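Local coordinates for Thiol:disulfide interchange protein DsbC (Haemophilus influenzae, PDB 1T3B) that probably shuffles and transfers disulfide bonds in periplasmic proteins, acting as a homodimeric thiol:disulfide isomerase with a redox-active cysteine pair, at residues D69-N72 with E77-V80; V92-T97 with A138-K143; I175-R180 with S184-T189; H102-Q107 with V118-F123. All coordinates share one frame; numbering follows the deposited sequence.

Contact 1 (D69-N72 with E77-V80); sequences DKLN and EMIV
L71 and N72, at the end of helix 63-72, face M78, the residue that leads into strand 79-81. The backbones stay well apart: the nearest pair of CA atoms, N72 and M78, is 9.2 Å apart, and one long side chain spans that gap. M78 points toward the helix, its CG beside its own backbone N (chi1 -69°), and beyond CG it runs extended, so the methyl at its tip does the touching. M78 CE comes to 3.3 Å from L71 O and 4.0 Å from L71 C, so it meets the end of the carbonyl more closely than its carbon. The same methyl lies 4.1 Å from N72 O. On the apolar side, L71 CD2 approaches M78 CE at 4.1 Å, the two side chains crossing at roughly a right angle. The area buried is small, 89 Å² with both sides summed, as expected of a single bridging residue. M78 also packs on R119 and L121 of strand 116-122, and R119 in turn is hydrogen-bonded through NH2 to N72 OD1, which ties the helix end to the sheet by a second, polar route. The contact is therefore mainly apolar packing where the helix hands the chain to the sheet; because a methyl next to sulfur is slightly electron-poor, its place beside the L71 carbonyl is probably mildly favourable, perhaps with some C-H...O character.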
loop_
_atom_site.group_PDB
_atom_site.type_symbol
_atom_site.label_atom_id
_atom_site.label_comp_id
_atom_site.label_asym_id
_atom_site.label_seq_id
_atom_site.Cartn_x
_atom_site.Cartn_y
_atom_site.Cartn_z
ATOM N N ASP A 69 -14.659 11.708 11.737
ATOM C CA ASP A 69 -14.598 12.847 12.649
ATOM C C ASP A 69 -14.229 14.080 11.830
ATOM O O ASP A 69 -14.787 15.159 12.024
ATOM C CB ASP A 69 -13.542 12.637 13.745
ATOM C CG ASP A 69 -13.795 11.395 14.587
ATOM O OD1 ASP A 69 -14.956 10.930 14.655
ATOM O OD2 ASP A 69 -12.825 10.893 15.199
ATOM N N LYS A 70 -13.274 13.906 10.922
ATOM C CA LYS A 70 -12.815 14.977 10.039
ATOM C C LYS A 70 -14.037 15.567 9.334
ATOM O O LYS A 70 -14.281 16.767 9.399
ATOM C CB LYS A 70 -11.834 14.396 9.012
ATOM C CG LYS A 70 -11.415 15.316 7.882
ATOM C CD LYS A 70 -10.378 16.314 8.318
ATOM C CE LYS A 70 -9.565 16.789 7.126
ATOM N NZ LYS A 70 -9.022 15.648 6.325
ATOM N N LEU A 71 -14.804 14.707 8.672
ATOM C CA LEU A 71 -16.009 15.114 7.960
ATOM C C LEU A 71 -16.962 15.839 8.909
ATOM O O LEU A 71 -17.213 17.033 8.760
ATOM C CB LEU A 71 -16.688 13.885 7.353
ATOM C CG LEU A 71 -18.052 14.065 6.700
ATOM C CD1 LEU A 71 -18.217 13.092 5.548
ATOM C CD2 LEU A 71 -19.112 13.835 7.724
ATOM N N ASN A 72 -17.484 15.120 9.894
ATOM C CA ASN A 72 -18.384 15.719 10.856
ATOM C C ASN A 72 -17.888 17.082 11.290
ATOM O O ASN A 72 -18.662 18.018 11.426
ATOM C CB ASN A 72 -18.520 14.821 12.074
ATOM C CG ASN A 72 -19.519 13.733 11.860
ATOM O OD1 ASN A 72 -20.288 13.790 10.911
ATOM N ND2 ASN A 72 -19.539 12.742 12.742
ATOM N N GLU A 77 -20.715 23.727 7.598
ATOM C CA GLU A 77 -20.403 24.100 6.221
ATOM C C GLU A 77 -21.318 23.311 5.310
ATOM O O GLU A 77 -21.478 23.614 4.124
ATOM C CB GLU A 77 -18.938 23.790 5.918
ATOM C CG GLU A 77 -17.989 24.797 6.530
ATOM C CD GLU A 77 -16.537 24.400 6.417
ATOM O OE1 GLU A 77 -16.119 23.965 5.331
ATOM O OE2 GLU A 77 -15.806 24.537 7.417
ATOM N N MET A 78 -21.925 22.294 5.905
ATOM C CA MET A 78 -22.849 21.423 5.213
ATOM C C MET A 78 -24.169 22.135 5.025
ATOM O O MET A 78 -24.571 22.925 5.867
ATOM C CB MET A 78 -23.054 20.147 6.026
ATOM C CG MET A 78 -21.819 19.276 6.068
ATOM S SD MET A 78 -21.916 17.973 7.292
ATOM C CE MET A 78 -20.216 17.792 7.661
ATOM N N ILE A 79 -24.830 21.865 3.905
ATOM C CA ILE A 79 -26.120 22.460 3.619
ATOM C C ILE A 79 -27.159 21.419 4.017
ATOM O O ILE A 79 -27.503 20.549 3.238
ATOM C CB ILE A 79 -26.226 22.823 2.138
ATOM C CG1 ILE A 79 -25.069 23.763 1.772
ATOM C CG2 ILE A 79 -27.573 23.475 1.869
ATOM C CD1 ILE A 79 -25.205 24.473 0.440
ATOM N N VAL A 80 -27.649 21.525 5.250
ATOM C CA VAL A 80 -28.596 20.569 5.817
ATOM C C VAL A 80 -30.075 20.705 5.477
ATOM O O VAL A 80 -30.599 21.800 5.339
ATOM C CB VAL A 80 -28.478 20.556 7.357
ATOM C CG1 VAL A 80 -29.118 19.311 7.928
ATOM C CG2 VAL A 80 -27.033 20.658 7.759
#

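Contact 2 (V92-T97 with A138-K143); sequences VFMDIT and AIWTAK
M94 and W140 join the central sheet of the thioredoxin fold to helix 131-141, part of the helical insertion found in thioredoxin-like domains of the DsbA and DsbC type. The contact across the segments is apolar. M94 CG lies opposite its backbone N (chi1 172°), and the chain then bends at both later torsions, bringing M94 CE to the rim of the indole. The methyl sits in the plane of the ring, 3.2 Å from W140 CH2 and 3.9 Å from W140 CZ3: a tight edge approach, not a CH-pi contact over a face. A second pair, I96 CG2 and I139 CD1, meets more loosely at 4.3 Å. M94 also touches the C-X-X-C residues, so W140 packs behind a neighbour of the redox-active site. Polar bonds hold the turn after the strand, where the chain enters the loop before the cysteines. D95 OD2 accepts from an outside partner, R125 N, while D95 OD1 closes an Asx turn by accepting from T97 N at 2.9 Å, nearly straight at 171°. T97 OG1 also donates to D95 OD1, at 2.8 Å, reaching it from above the carboxylate plane.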
loop_
_atom_site.group_PDB
_atom_site.type_symbol
_atom_site.label_atom_id
_atom_site.label_comp_id
_atom_site.label_asym_id
_atom_site.label_seq_id
_atom_site.Cartn_x
_atom_site.Cartn_y
_atom_site.Cartn_z
ATOM N N VAL A 92 -23.945 13.691 1.941
ATOM C CA VAL A 92 -23.861 13.428 0.511
ATOM C C VAL A 92 -22.914 14.374 -0.190
ATOM O O VAL A 92 -22.981 15.581 0.033
ATOM C CB VAL A 92 -25.247 13.593 -0.127
ATOM C CG1 VAL A 92 -25.182 13.421 -1.616
ATOM C CG2 VAL A 92 -26.197 12.625 0.486
ATOM N N PHE A 93 -22.023 13.833 -1.021
ATOM C CA PHE A 93 -21.110 14.677 -1.789
ATOM C C PHE A 93 -21.838 14.928 -3.089
ATOM O O PHE A 93 -22.200 14.012 -3.814
ATOM C CB PHE A 93 -19.769 13.997 -2.024
ATOM C CG PHE A 93 -18.886 13.982 -0.812
ATOM C CD1 PHE A 93 -19.033 13.001 0.162
ATOM C CD2 PHE A 93 -17.922 14.966 -0.626
ATOM C CE1 PHE A 93 -18.229 13.004 1.304
ATOM C CE2 PHE A 93 -17.121 14.978 0.504
ATOM C CZ PHE A 93 -17.274 13.996 1.471
ATOM N N MET A 94 -22.058 16.190 -3.391
ATOM C CA MET A 94 -22.844 16.506 -4.549
ATOM C C MET A 94 -22.231 17.534 -5.481
ATOM O O MET A 94 -21.369 18.309 -5.085
ATOM C CB MET A 94 -24.206 16.951 -4.030
ATOM C CG MET A 94 -25.130 17.514 -5.040
ATOM S SD MET A 94 -25.809 19.030 -4.370
ATOM C CE MET A 94 -24.547 20.172 -4.793
ATOM N N ASP A 95 -22.669 17.506 -6.736
ATOM C CA ASP A 95 -22.201 18.434 -7.756
ATOM C C ASP A 95 -23.453 19.031 -8.393
ATOM O O ASP A 95 -24.456 18.347 -8.551
ATOM C CB ASP A 95 -21.360 17.699 -8.800
ATOM C CG ASP A 95 -20.631 18.647 -9.729
ATOM O OD1 ASP A 95 -21.302 19.522 -10.325
ATOM O OD2 ASP A 95 -19.393 18.518 -9.863
ATOM N N ILE A 96 -23.395 20.299 -8.769
ATOM C CA ILE A 96 -24.564 20.968 -9.321
ATOM C C ILE A 96 -24.867 20.666 -10.769
ATOM O O ILE A 96 -25.952 20.972 -11.266
ATOM C CB ILE A 96 -24.455 22.493 -9.136
ATOM C CG1 ILE A 96 -23.133 22.995 -9.708
ATOM C CG2 ILE A 96 -24.541 22.835 -7.672
ATOM C CD1 ILE A 96 -22.954 24.463 -9.596
ATOM N N THR A 97 -23.914 20.055 -11.447
ATOM C CA THR A 97 -24.101 19.727 -12.846
ATOM C C THR A 97 -24.276 18.220 -13.005
ATOM O O THR A 97 -23.896 17.658 -14.028
ATOM C CB THR A 97 -22.872 20.161 -13.656
ATOM O OG1 THR A 97 -21.700 19.518 -13.120
ATOM C CG2 THR A 97 -22.707 21.677 -13.605
ATOM N N ALA A 138 -19.719 29.999 -4.123
ATOM C CA ALA A 138 -20.679 31.040 -3.843
ATOM C C ALA A 138 -21.838 30.440 -3.074
ATOM O O ALA A 138 -22.218 30.945 -2.022
ATOM C CB ALA A 138 -21.174 31.652 -5.135
ATOM N N ILE A 139 -22.393 29.352 -3.590
ATOM C CA ILE A 139 -23.529 28.709 -2.950
ATOM C C ILE A 139 -23.273 28.236 -1.534
ATOM O O ILE A 139 -24.096 28.448 -0.659
ATOM C CB ILE A 139 -24.018 27.488 -3.760
ATOM C CG1 ILE A 139 -24.524 27.931 -5.124
ATOM C CG2 ILE A 139 -25.124 26.781 -3.016
ATOM C CD1 ILE A 139 -24.834 26.778 -6.052
ATOM N N TRP A 140 -22.133 27.595 -1.313
ATOM C CA TRP A 140 -21.799 27.049 -0.006
ATOM C C TRP A 140 -21.458 28.064 1.073
ATOM O O TRP A 140 -21.519 27.751 2.266
ATOM C CB TRP A 140 -20.653 26.042 -0.155
ATOM C CG TRP A 140 -21.098 24.620 -0.036
ATOM C CD1 TRP A 140 -21.065 23.835 1.088
ATOM C CD2 TRP A 140 -21.734 23.843 -1.049
ATOM N NE1 TRP A 140 -21.653 22.620 0.833
ATOM C CE2 TRP A 140 -22.073 22.601 -0.472
ATOM C CE3 TRP A 140 -22.057 24.078 -2.385
ATOM C CZ2 TRP A 140 -22.718 21.600 -1.189
ATOM C CZ3 TRP A 140 -22.691 23.097 -3.095
ATOM C CH2 TRP A 140 -23.020 21.869 -2.499
ATOM N N THR A 141 -21.104 29.279 0.650
ATOM C CA THR A 141 -20.734 30.360 1.569
ATOM C C THR A 141 -21.743 31.505 1.597
ATOM O O THR A 141 -21.544 32.499 2.300
ATOM C CB THR A 141 -19.365 30.955 1.202
ATOM O OG1 THR A 141 -19.399 31.410 -0.154
ATOM C CG2 THR A 141 -18.266 29.920 1.365
ATOM N N ALA A 142 -22.822 31.359 0.834
ATOM C CA ALA A 142 -23.869 32.371 0.745
ATOM C C ALA A 142 -24.449 32.738 2.115
ATOM O O ALA A 142 -23.993 32.220 3.127
ATOM C CB ALA A 142 -24.962 31.870 -0.172
ATOM N N LYS A 143 -25.447 33.626 2.153
ATOM C CA LYS A 143 -26.050 34.025 3.429
ATOM C C LYS A 143 -27.033 32.993 3.969
ATOM O O LYS A 143 -27.283 32.932 5.169
ATOM C CB LYS A 143 -26.727 35.393 3.304
ATOM C CG LYS A 143 -25.964 36.504 4.029
ATOM C CD LYS A 143 -26.723 37.844 4.046
ATOM C CE LYS A 143 -28.162 37.675 4.526
ATOM N NZ LYS A 143 -28.244 36.860 5.763
#

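Contact 3 (I175-R180 with S184-T189); sequences IQFGVR and SIVTST
Directly after F177, whose ring meets V186, the amide G178 N donates to I175 O at 2.6 Å and closes the last turn of helix 166-177. The positive phi of G178 (92°), with two bonds back into that turn, makes this a Schellman motif, and it turns the chain so that V179 follows F177 in pointing toward strand 184-186. Two pairs then carry the contact. F177 crosses V186 at about a right angle: F177 CE1 lies 3.9 Å from V186 CG1, which makes the contact, while V186 CG2 stands over one face of the phenyl ring at longer range. In the second pair, V179 CG1, set anti to its own N (chi1 -170°), comes to 3.2 Å from S184 OG and 3.6 Å from S184 CB. That serine oxygen is buried, but it is hydrogen-bonded to G181 O in the short connection between the segments, so the valine methyl packs beside a satisfied hydroxyl. In the thioredoxin fold this connection probably corresponds to the cis-proline loop that faces the active site. Around the contact, S184 and V186 pair by backbone hydrogen bonds with strand 88-94, V179 and V186 both lean on its F93, and F177 reaches L67 and L71, so the F177 ring packs against both the edge strand 184-186 and helix 63-72.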
loop_
_atom_site.group_PDB
_atom_site.type_symbol
_atom_site.label_atom_id
_atom_site.label_comp_id
_atom_site.label_asym_id
_atom_site.label_seq_id
_atom_site.Cartn_x
_atom_site.Cartn_y
_atom_site.Cartn_z
ATOM N N ILE A 175 -12.080 12.768 -1.697
ATOM C CA ILE A 175 -11.120 11.851 -2.275
ATOM C C ILE A 175 -10.624 10.902 -1.199
ATOM O O ILE A 175 -10.564 9.696 -1.416
ATOM C CB ILE A 175 -9.958 12.605 -2.924
ATOM C CG1 ILE A 175 -10.510 13.442 -4.083
ATOM C CG2 ILE A 175 -8.912 11.628 -3.428
ATOM C CD1 ILE A 175 -9.461 14.144 -4.897
ATOM N N GLN A 176 -10.294 11.441 -0.031
ATOM C CA GLN A 176 -9.839 10.612 1.078
ATOM C C GLN A 176 -10.831 9.479 1.301
ATOM O O GLN A 176 -10.450 8.345 1.589
ATOM C CB GLN A 176 -9.734 11.431 2.359
ATOM C CG GLN A 176 -8.600 12.436 2.382
ATOM C CD GLN A 176 -8.460 13.099 3.743
ATOM O OE1 GLN A 176 -8.405 12.415 4.765
ATOM N NE2 GLN A 176 -8.401 14.433 3.763
ATOM N N PHE A 177 -12.111 9.795 1.169
ATOM C CA PHE A 177 -13.154 8.800 1.346
ATOM C C PHE A 177 -13.248 7.867 0.142
ATOM O O PHE A 177 -13.844 6.793 0.219
ATOM C CB PHE A 177 -14.500 9.490 1.570
ATOM C CG PHE A 177 -14.832 9.714 3.014
ATOM C CD1 PHE A 177 -15.307 8.667 3.795
ATOM C CD2 PHE A 177 -14.639 10.955 3.603
ATOM C CE1 PHE A 177 -15.583 8.854 5.143
ATOM C CE2 PHE A 177 -14.911 11.156 4.953
ATOM C CZ PHE A 177 -15.382 10.106 5.726
ATOM N N GLY A 178 -12.658 8.276 -0.974
ATOM C CA GLY A 178 -12.718 7.458 -2.169
ATOM C C GLY A 178 -13.889 7.818 -3.062
ATOM O O GLY A 178 -14.385 6.978 -3.804
ATOM N N VAL A 179 -14.343 9.064 -3.003
ATOM C CA VAL A 179 -15.455 9.452 -3.853
ATOM C C VAL A 179 -14.934 9.505 -5.279
ATOM O O VAL A 179 -13.909 10.126 -5.546
ATOM C CB VAL A 179 -16.026 10.836 -3.461
ATOM C CG1 VAL A 179 -17.345 11.085 -4.203
ATOM C CG2 VAL A 179 -16.234 10.902 -1.959
ATOM N N ARG A 180 -15.639 8.853 -6.193
ATOM C CA ARG A 180 -15.212 8.826 -7.583
ATOM C C ARG A 180 -16.308 9.293 -8.536
ATOM O O ARG A 180 -16.215 9.147 -9.751
ATOM C CB ARG A 180 -14.750 7.410 -7.928
ATOM C CG ARG A 180 -13.660 6.917 -7.002
ATOM C CD ARG A 180 -13.278 5.489 -7.286
ATOM N NE ARG A 180 -12.907 5.283 -8.686
ATOM C CZ ARG A 180 -12.243 4.224 -9.142
ATOM N NH1 ARG A 180 -11.862 3.257 -8.314
ATOM N NH2 ARG A 180 -11.956 4.136 -10.431
ATOM N N SER A 184 -22.688 10.742 -3.791
ATOM C CA SER A 184 -22.036 9.706 -3.009
ATOM C C SER A 184 -22.444 9.951 -1.568
ATOM O O SER A 184 -22.097 10.975 -0.998
ATOM C CB SER A 184 -20.512 9.782 -3.160
ATOM O OG SER A 184 -20.107 9.497 -4.489
ATOM N N ILE A 185 -23.192 9.005 -1.003
ATOM C CA ILE A 185 -23.702 9.066 0.363
ATOM C C ILE A 185 -22.757 8.445 1.387
ATOM O O ILE A 185 -22.435 7.267 1.304
ATOM C CB ILE A 185 -25.029 8.304 0.490
ATOM C CG1 ILE A 185 -26.099 8.888 -0.435
ATOM C CG2 ILE A 185 -25.474 8.323 1.919
ATOM C CD1 ILE A 185 -26.153 8.280 -1.812
ATOM N N VAL A 186 -22.320 9.229 2.363
ATOM C CA VAL A 186 -21.438 8.711 3.402
ATOM C C VAL A 186 -22.269 8.487 4.645
ATOM O O VAL A 186 -22.861 9.410 5.189
ATOM C CB VAL A 186 -20.306 9.683 3.739
ATOM C CG1 VAL A 186 -19.495 9.144 4.903
ATOM C CG2 VAL A 186 -19.429 9.878 2.527
ATOM N N THR A 187 -22.309 7.245 5.091
ATOM C CA THR A 187 -23.084 6.859 6.258
ATOM C C THR A 187 -22.613 7.549 7.528
ATOM O O THR A 187 -21.489 8.026 7.602
ATOM C CB THR A 187 -23.021 5.337 6.440
ATOM O OG1 THR A 187 -24.351 4.798 6.450
ATOM C CG2 THR A 187 -22.296 4.980 7.721
ATOM N N SER A 188 -23.486 7.606 8.525
ATOM C CA SER A 188 -23.150 8.240 9.792
ATOM C C SER A 188 -22.140 7.414 10.570
ATOM O O SER A 188 -21.523 7.901 11.515
ATOM C CB SER A 188 -24.412 8.449 10.625
ATOM O OG SER A 188 -25.234 7.294 10.593
ATOM N N THR A 189 -21.979 6.157 10.169
ATOM C CA THR A 189 -21.020 5.253 10.814
ATOM C C THR A 189 -19.746 5.214 9.964
ATOM O O THR A 189 -19.016 4.223 9.963
ATOM C CB THR A 189 -21.578 3.802 10.953
ATOM O OG1 THR A 189 -21.566 3.143 9.675
ATOM C CG2 THR A 189 -23.008 3.830 11.505
#

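Contact 4 (H102-Q107 with V118-F123); sequences HLLHQQ and VRYLAF
H105 leaves the last turn of helix 99-105 and brings its imidazole rim to the hydroxyl end of Y120 of strand 116-122, the side chains crossing at about a right angle. Its CB is already close, 3.7 Å from Y120 OH. CG stands anti to the backbone N (chi1 -163°), which swings the ring to the phenol's rim, and H105 CG is 3.6 Å from Y120 OH. The closest approach comes at the next atom, H105 CD2, 3.2 Å from Y120 OH, and H105 CD2 is also 3.6 Å from Y120 CE2. At the tip, H105 NE2 is 4.0 Å from Y120 CE2, but its polar partner is Y81 OH, to which it is hydrogen-bonded. The two ring planes differ by just 6° with centroids 5.6 Å apart, and neither ring lies over the other: they sit rim to rim, not stacked. The bond to Y81 restrains the imidazole, and Y81, meeting both rings steeply, probably helps to fix their rotation. L104 adds a looser touch, with L104 CD1 at 4.2 Å from Y120 OH, while V118 CG1 covers one face of the Y120 ring toward its rim. L149 packs on both H105 and Y120. A helix that starts at a C-X-X-C pair, here C98 and C101, and lies against the central sheet is characteristic of thioredoxin-like thiol:disulfide oxidoreductases; this contact joins that helix's far end to the sheet.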
loop_
_atom_site.group_PDB
_atom_site.type_symbol
_atom_site.label_atom_id
_atom_site.label_comp_id
_atom_site.label_asym_id
_atom_site.label_seq_id
_atom_site.Cartn_x
_atom_site.Cartn_y
_atom_site.Cartn_z
ATOM N N HIS A 102 -29.061 15.906 -8.847
ATOM C CA HIS A 102 -30.261 16.683 -9.010
ATOM C C HIS A 102 -31.469 15.885 -8.551
ATOM O O HIS A 102 -32.221 16.325 -7.683
ATOM C CB HIS A 102 -30.440 17.091 -10.466
ATOM C CG HIS A 102 -31.760 17.732 -10.740
ATOM N ND1 HIS A 102 -32.071 19.005 -10.312
ATOM C CD2 HIS A 102 -32.875 17.255 -11.342
ATOM C CE1 HIS A 102 -33.320 19.286 -10.641
ATOM N NE2 HIS A 102 -33.831 18.241 -11.266
ATOM N N LEU A 103 -31.640 14.707 -9.145
ATOM C CA LEU A 103 -32.750 13.812 -8.833
ATOM C C LEU A 103 -32.838 13.553 -7.336
ATOM O O LEU A 103 -33.905 13.657 -6.746
ATOM C CB LEU A 103 -32.575 12.487 -9.578
ATOM C CG LEU A 103 -33.742 11.497 -9.500
ATOM C CD1 LEU A 103 -34.955 12.124 -10.159
ATOM C CD2 LEU A 103 -33.375 10.185 -10.191
ATOM N N LEU A 104 -31.711 13.212 -6.726
ATOM C CA LEU A 104 -31.674 12.970 -5.295
ATOM C C LEU A 104 -32.244 14.183 -4.561
ATOM O O LEU A 104 -32.992 14.058 -3.602
ATOM C CB LEU A 104 -30.227 12.680 -4.870
ATOM C CG LEU A 104 -29.574 13.038 -3.526
ATOM C CD1 LEU A 104 -30.528 12.967 -2.358
ATOM C CD2 LEU A 104 -28.429 12.066 -3.315
ATOM N N HIS A 105 -31.904 15.365 -5.047
ATOM C CA HIS A 105 -32.362 16.600 -4.438
ATOM C C HIS A 105 -33.876 16.777 -4.548
ATOM O O HIS A 105 -34.529 17.235 -3.607
ATOM C CB HIS A 105 -31.648 17.782 -5.086
ATOM C CG HIS A 105 -31.723 19.041 -4.283
ATOM N ND1 HIS A 105 -32.876 19.786 -4.167
ATOM C CD2 HIS A 105 -30.793 19.669 -3.527
ATOM C CE1 HIS A 105 -32.653 20.816 -3.376
ATOM N NE2 HIS A 105 -31.395 20.768 -2.974
ATOM N N GLN A 106 -34.436 16.411 -5.695
ATOM C CA GLN A 106 -35.870 16.539 -5.893
ATOM C C GLN A 106 -36.657 15.647 -4.958
ATOM O O GLN A 106 -37.876 15.645 -4.991
ATOM C CB GLN A 106 -36.247 16.190 -7.326
ATOM C CG GLN A 106 -35.803 17.204 -8.348
ATOM C CD GLN A 106 -36.365 16.915 -9.722
ATOM O OE1 GLN A 106 -36.073 15.884 -10.317
ATOM N NE2 GLN A 106 -37.185 17.827 -10.230
ATOM N N GLN A 107 -35.964 14.894 -4.118
ATOM C CA GLN A 107 -36.641 13.984 -3.212
ATOM C C GLN A 107 -36.267 14.154 -1.757
ATOM O O GLN A 107 -36.430 13.227 -0.962
ATOM C CB GLN A 107 -36.364 12.549 -3.639
ATOM C CG GLN A 107 -36.763 12.288 -5.077
ATOM C CD GLN A 107 -36.290 10.960 -5.592
ATOM O OE1 GLN A 107 -36.543 9.934 -4.980
ATOM N NE2 GLN A 107 -35.608 10.968 -6.728
ATOM N N VAL A 118 -30.520 14.817 5.207
ATOM C CA VAL A 118 -29.509 14.913 4.160
ATOM C C VAL A 118 -28.603 16.122 4.388
ATOM O O VAL A 118 -29.071 17.238 4.527
ATOM C CB VAL A 118 -30.170 14.999 2.770
ATOM C CG1 VAL A 118 -29.111 15.097 1.693
ATOM C CG2 VAL A 118 -31.040 13.775 2.535
ATOM N N ARG A 119 -27.297 15.890 4.435
ATOM C CA ARG A 119 -26.329 16.959 4.659
ATOM C C ARG A 119 -25.363 17.027 3.480
ATOM O O ARG A 119 -24.613 16.092 3.238
ATOM C CB ARG A 119 -25.555 16.693 5.952
ATOM C CG ARG A 119 -26.400 16.065 7.055
ATOM C CD ARG A 119 -25.703 16.115 8.407
ATOM N NE ARG A 119 -24.367 15.534 8.349
ATOM C CZ ARG A 119 -23.547 15.424 9.387
ATOM N NH1 ARG A 119 -23.923 15.859 10.582
ATOM N NH2 ARG A 119 -22.351 14.878 9.226
ATOM N N TYR A 120 -25.376 18.133 2.749
ATOM C CA TYR A 120 -24.511 18.260 1.591
ATOM C C TYR A 120 -23.149 18.877 1.820
ATOM O O TYR A 120 -22.991 19.864 2.535
ATOM C CB TYR A 120 -25.171 19.075 0.473
ATOM C CG TYR A 120 -26.408 18.495 -0.161
ATOM C CD1 TYR A 120 -26.389 17.268 -0.825
ATOM C CD2 TYR A 120 -27.598 19.201 -0.132
ATOM C CE1 TYR A 120 -27.539 16.770 -1.446
ATOM C CE2 TYR A 120 -28.738 18.713 -0.744
ATOM C CZ TYR A 120 -28.706 17.509 -1.393
ATOM O OH TYR A 120 -29.870 17.066 -1.960
ATOM N N LEU A 121 -22.180 18.269 1.152
ATOM C CA LEU A 121 -20.800 18.696 1.125
ATOM C C LEU A 121 -20.613 18.877 -0.372
ATOM O O LEU A 121 -21.303 18.242 -1.160
ATOM C CB LEU A 121 -19.885 17.593 1.643
ATOM C CG LEU A 121 -19.771 17.546 3.158
ATOM C CD1 LEU A 121 -18.921 16.400 3.587
ATOM C CD2 LEU A 121 -19.160 18.846 3.629
ATOM N N ALA A 122 -19.696 19.738 -0.777
ATOM C CA ALA A 122 -19.500 19.955 -2.194
ATOM C C ALA A 122 -18.453 19.030 -2.779
ATOM O O ALA A 122 -17.492 18.636 -2.118
ATOM C CB ALA A 122 -19.106 21.402 -2.460
ATOM N N PHE A 123 -18.647 18.685 -4.040
ATOM C CA PHE A 123 -17.693 17.851 -4.712
ATOM C C PHE A 123 -17.613 18.232 -6.173
ATOM O O PHE A 123 -18.177 17.550 -7.025
ATOM C CB PHE A 123 -18.060 16.375 -4.588
ATOM C CG PHE A 123 -16.947 15.453 -4.992
ATOM C CD1 PHE A 123 -15.913 15.158 -4.106
ATOM C CD2 PHE A 123 -16.887 14.941 -6.284
ATOM C CE1 PHE A 123 -14.842 14.374 -4.499
ATOM C CE2 PHE A 123 -15.815 14.154 -6.688
ATOM C CZ PHE A 123 -14.793 13.874 -5.793
#

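All four contacts reach one mixed sheet, ordered 79-81, 116-122, 88-94, 184-186. Contact 1 comes first along the chain, contact 4 is nested within the loop closed by contact 2, and contact 3 follows. Contacts 2 and 4 have centres about 9 Å apart and use neighbouring strands, joined by V92 N to R119 O and M94 O to F123 N; contacts 2 and 3, about 17 Å apart, are linked through F93 N and S184 O. Contact 1 reaches contact 4 through I79 N and Y120 O, and contact 3 through L71 against F177. Together they fasten helices 63-72, 99-105, 131-141 and 166-177 to the sheet beside which the redox-active disulfide sits, at the start of helix 99-105.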